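Local coordinates for iron-binding zinc finger CDGSH type domain-containing protein (Magnetospirillum magneticum, PDB 3TBN), which binds two [2Fe-2S] clusters, one in each of its two CDGSH motifs, as a homolog of the iron-sulfur protein Miner2, at residues P42-D45 / G46-G50; P78-D81 / G82-T86. All coordinates share one frame; numbering follows the deposited sequence.

Interaction 1 of 2, residues P42-D45 / G46-G50. With FES (Fe2/s2 (inorganic) cluster), chain B.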
loop_
_atom_site.group_PDB
_atom_site.type_symbol
_atom_site.label_atom_id
_atom_site.label_comp_id
_atom_site.label_asym_id
_atom_site.label_seq_id
_atom_site.Cartn_x
_atom_site.Cartn_y
_atom_site.Cartn_z
ATOM N N PRO A 42 -1.890 0.156 7.069
ATOM C CA PRO A 42 -1.488 -0.147 5.693
ATOM C C PRO A 42 -1.218 -1.625 5.411
ATOM O O PRO A 42 -0.610 -1.925 4.388
ATOM C CB PRO A 42 -0.188 0.644 5.556
ATOM C CG PRO A 42 0.413 0.554 6.921
ATOM C CD PRO A 42 -0.753 0.647 7.873
ATOM N N PHE A 43 -1.649 -2.521 6.293
ATOM C CA PHE A 43 -1.280 -3.929 6.191
ATOM C C PHE A 43 -2.384 -4.793 5.611
ATOM O O PHE A 43 -3.560 -4.537 5.818
ATOM C CB PHE A 43 -0.852 -4.433 7.566
ATOM C CG PHE A 43 0.236 -3.604 8.162
ATOM C CD1 PHE A 43 0.020 -2.838 9.298
ATOM C CD2 PHE A 43 1.470 -3.532 7.538
ATOM C CE1 PHE A 43 1.038 -2.047 9.820
ATOM C CE2 PHE A 43 2.479 -2.742 8.051
ATOM C CZ PHE A 43 2.263 -2.001 9.190
ATOM N N CYS A 44 -1.972 -5.823 4.885
ATOM C CA CYS A 44 -2.878 -6.772 4.260
ATOM C C CYS A 44 -3.704 -7.514 5.298
ATOM O O CYS A 44 -3.165 -7.965 6.301
ATOM C CB CYS A 44 -2.042 -7.768 3.458
ATOM S SG CYS A 44 -2.954 -9.097 2.638
ATOM N N ASP A 45 -5.005 -7.654 5.053
ATOM C CA ASP A 45 -5.856 -8.470 5.917
ATOM C C ASP A 45 -6.577 -9.556 5.125
ATOM O O ASP A 45 -7.519 -10.167 5.624
ATOM C CB ASP A 45 -6.848 -7.611 6.727
ATOM C CG ASP A 45 -7.959 -7.008 5.883
ATOM O OD1 ASP A 45 -7.968 -7.210 4.651
ATOM O OD2 ASP A 45 -8.824 -6.312 6.469
ATOM N N GLY A 46 -6.114 -9.806 3.903
ATOM C CA GLY A 46 -6.686 -10.842 3.057
ATOM C C GLY A 46 -7.807 -10.383 2.139
ATOM O O GLY A 46 -8.312 -11.168 1.333
ATOM N N SER A 47 -8.190 -9.116 2.250
ATOM C CA SER A 47 -9.299 -8.566 1.475
ATOM C C SER A 47 -9.016 -8.484 -0.022
ATOM O O SER A 47 -9.939 -8.283 -0.800
ATOM C CB SER A 47 -9.681 -7.177 2.000
ATOM O OG SER A 47 -10.210 -7.255 3.313
ATOM N N HIS A 48 -7.756 -8.635 -0.429
ATOM C CA HIS A 48 -7.408 -8.605 -1.850
ATOM C C HIS A 48 -8.047 -9.741 -2.641
ATOM O O HIS A 48 -8.147 -9.666 -3.859
ATOM C CB HIS A 48 -5.892 -8.675 -2.038
ATOM C CG HIS A 48 -5.261 -9.859 -1.380
ATOM N ND1 HIS A 48 -4.681 -9.791 -0.133
ATOM C CD2 HIS A 48 -5.129 -11.143 -1.788
ATOM C CE1 HIS A 48 -4.213 -10.982 0.198
ATOM N NE2 HIS A 48 -4.474 -11.821 -0.789
ATOM N N LYS A 49 -8.461 -10.802 -1.965
ATOM C CA LYS A 49 -9.011 -11.945 -2.678
ATOM C C LYS A 49 -10.194 -11.528 -3.556
ATOM O O LYS A 49 -11.105 -10.842 -3.100
ATOM C CB LYS A 49 -9.391 -13.044 -1.690
ATOM C CG LYS A 49 -8.165 -13.772 -1.152
ATOM C CD LYS A 49 -8.333 -14.231 0.284
ATOM C CE LYS A 49 -7.061 -13.979 1.079
ATOM N NZ LYS A 49 -7.131 -14.542 2.451
ATOM N N GLY A 50 -10.156 -11.932 -4.825
ATOM C CA GLY A 50 -11.166 -11.538 -5.797
ATOM C C GLY A 50 -10.703 -10.484 -6.793
ATOM O O GLY A 50 -11.371 -10.256 -7.803
HETATM FE FE1 FES B . -4.122 -8.012 0.920
HETATM FE FE2 FES B . -4.881 -5.514 0.218
HETATM S S1 FES B . -5.810 -6.822 1.747
HETATM S S2 FES B . -3.135 -6.655 -0.568
HETATM O O HOH W 1 -10.299 -10.365 4.860
#
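Cys44 and His48 grip the same iron from the two ends of a CDGSH motif, here Cys44-Asp45-Gly46-Ser47-His48, which wraps one corner of a [2Fe-2S] cluster. Gly46 takes the sharp bend: at phi 91° the chain folds close against Asp45 O, and glycine, with no side chain, fits there. Its N-H turns back to Cys44 SG, 3.5 Å from Gly46 N, a bond that probably draws some charge off the thiolate sulfur. Ser47 closes on Asp45 twice, its hydroxyl and its N-H both reaching OD1 from the same face of the carboxylate; the Ser47 OG–Asp45 OD1 bond is short, 2.6 Å. That grip, with Asp45 OD2 taken by Lys39 N, holds the carboxylate's rotation. The same amide, Ser47 N, lies 3.3 Å from cluster S1.

His48 is the single imidazole ligand of a 3Cys:1His site, which Cys33 and Cys35 complete. With CG lodged between backbone N and carbonyl carbon (chi1 55°), the ring swings back over the turn toward the cluster. Cys44 SG lies at the ring edge, 3.3 Å from His48 CE1, while His48 ND1 meets cluster FE1 at 2.1 Å.

Interaction 2 of 2, residues P78-D81 / G82-T86. With FES (Fe2/s2 (inorganic) cluster), chain C.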
loop_
_atom_site.group_PDB
_atom_site.type_symbol
_atom_site.label_atom_id
_atom_site.label_comp_id
_atom_site.label_asym_id
_atom_site.label_seq_id
_atom_site.Cartn_x
_atom_site.Cartn_y
_atom_site.Cartn_z
ATOM N N PRO A 78 6.598 -0.697 -1.159
ATOM C CA PRO A 78 5.373 -0.313 -0.451
ATOM C C PRO A 78 5.404 1.068 0.200
ATOM O O PRO A 78 4.486 1.393 0.947
ATOM C CB PRO A 78 5.302 -1.368 0.646
ATOM C CG PRO A 78 6.740 -1.581 1.006
ATOM C CD PRO A 78 7.490 -1.495 -0.299
ATOM N N LEU A 79 6.451 1.850 -0.047
ATOM C CA LEU A 79 6.629 3.118 0.648
ATOM C C LEU A 79 6.099 4.288 -0.173
ATOM O O LEU A 79 6.094 4.250 -1.401
ATOM C CB LEU A 79 8.109 3.333 0.979
ATOM C CG LEU A 79 8.739 2.235 1.838
ATOM C CD1 LEU A 79 10.194 2.567 2.115
ATOM C CD2 LEU A 79 7.974 2.039 3.139
ATOM N N CYS A 80 5.657 5.328 0.525
ATOM C CA CYS A 80 5.216 6.567 -0.096
ATOM C C CYS A 80 6.364 7.220 -0.853
ATOM O O CYS A 80 7.460 7.375 -0.312
ATOM C CB CYS A 80 4.707 7.514 0.993
ATOM S SG CYS A 80 4.171 9.134 0.413
ATOM N N ASP A 81 6.113 7.598 -2.103
ATOM C CA ASP A 81 7.096 8.337 -2.889
ATOM C C ASP A 81 6.549 9.682 -3.358
ATOM O O ASP A 81 7.155 10.348 -4.200
ATOM C CB ASP A 81 7.592 7.509 -4.080
ATOM C CG ASP A 81 6.553 7.354 -5.169
ATOM O OD1 ASP A 81 5.392 7.754 -4.963
ATOM O OD2 ASP A 81 6.897 6.807 -6.237
ATOM N N GLY A 82 5.413 10.085 -2.800
ATOM C CA GLY A 82 4.803 11.363 -3.124
ATOM C C GLY A 82 3.783 11.327 -4.250
ATOM O O GLY A 82 3.172 12.348 -4.556
ATOM N N THR A 83 3.587 10.167 -4.866
ATOM C CA THR A 83 2.638 10.045 -5.970
ATOM C C THR A 83 1.232 10.471 -5.547
ATOM O O THR A 83 0.469 10.990 -6.356
ATOM C CB THR A 83 2.622 8.616 -6.532
ATOM O OG1 THR A 83 3.910 8.310 -7.081
ATOM C CG2 THR A 83 1.565 8.473 -7.620
ATOM N N HIS A 84 0.901 10.282 -4.273
ATOM C CA HIS A 84 -0.415 10.671 -3.764
ATOM C C HIS A 84 -0.720 12.146 -4.004
ATOM O O HIS A 84 -1.884 12.537 -4.055
ATOM C CB HIS A 84 -0.529 10.353 -2.270
ATOM C CG HIS A 84 0.364 11.181 -1.400
ATOM N ND1 HIS A 84 1.612 10.757 -0.994
ATOM C CD2 HIS A 84 0.193 12.413 -0.866
ATOM C CE1 HIS A 84 2.167 11.691 -0.242
ATOM N NE2 HIS A 84 1.327 12.707 -0.150
ATOM N N LYS A 85 0.320 12.962 -4.159
ATOM C CA LYS A 85 0.148 14.400 -4.337
ATOM C C LYS A 85 -0.470 14.765 -5.683
ATOM O O LYS A 85 -1.121 15.801 -5.804
ATOM C CB LYS A 85 1.493 15.117 -4.197
ATOM C CG LYS A 85 2.163 14.911 -2.849
ATOM C CD LYS A 85 3.501 15.619 -2.787
ATOM C CE LYS A 85 3.320 17.128 -2.772
ATOM N NZ LYS A 85 4.592 17.860 -3.004
ATOM N N THR A 86 -0.256 13.934 -6.698
ATOM C CA THR A 86 -0.726 14.251 -8.044
ATOM C C THR A 86 -1.780 13.265 -8.532
ATOM O O THR A 86 -2.334 13.417 -9.622
ATOM C CB THR A 86 0.437 14.263 -9.050
ATOM O OG1 THR A 86 1.125 13.009 -9.002
ATOM C CG2 THR A 86 1.414 15.387 -8.729
HETATM FE FE1 FES C . 2.268 8.717 -0.868
HETATM FE FE2 FES C . 0.927 6.627 -1.981
HETATM S S1 FES C . 0.509 7.621 -0.033
HETATM S S2 FES C . 2.716 7.671 -2.780
#
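Metal coordination dominates here: Cys80 SG and His84 ND1 both bind FE1 of the cluster. The sulfur, Cys80 SG, sits 2.3 Å from FE1. The imidazole nitrogen, His84 ND1, is 2.1 Å from FE1. The two ligands approach by different routes. Cys80 extends its sulfur opposite the backbone N, whereas His84 tucks its ring between N and carbonyl carbon (chi1 67°), a position that brings ND1 onto the iron. Sharing one iron brings them side by side, Cys80 SG at the edge of the imidazole and 3.3 Å from His84 CE1.

The hydrogen bonds build the turn between the ligands. Asp81 OD1 accepts twice from Thr83: the hydroxyl comes in on the syn side, with Thr83 OG1 2.6 Å from Asp81 OD1, and the amide on the anti side, with Thr83 N 3.0 Å from the same oxygen. Both donors stand out of the carboxylate plane, the amide more so (34°). Lys75 N takes the other carboxylate oxygen, OD2, so both ends of the group are fixed. A weak bond runs from Gly82 N to Cys80 SG, across a tight bend where Gly82, at phi 92°, has no side chain to crowd Asp81 O. Past the motif, Lys85 N and Thr86 N bond back to Gly82 O and Thr83 O.

Packing against the inorganic sulfide adds to this: Thr83 N is 3.4 Å from cluster S2, though its N-H is directed to Asp81 OD1.

Cys69 and Cys71 hold the rest of the cluster, giving the 3Cys:1His [2Fe-2S] site of a CDGSH domain, in its Cys-Asp-Gly-Thr-His form.

Overall arrangement
Both contacts lie at the surface, in different CDGSH motifs and on opposite sides of the chain's centre, about 20 Å apart between centres and with nearest atoms about 7 Å apart. They serve separate clusters: 42-50 sits in the loop between strands 30-32 and 56-58, while 78-86 follows strand 64-68 near the C-terminus. Ser47 gives the hydroxyl to the aspartate in interaction 1, Thr83 in interaction 2, and a water bonded to Asp45 O joins the first. In 42-50 a type I turn spans Gly46 to Lys49, closed by a weak Lys49 N–Gly46 O bond; interaction 2 has two firmer backbone bonds there. Pro55 packs on the ligands of the first site and Pro19 on Cys80 of the second.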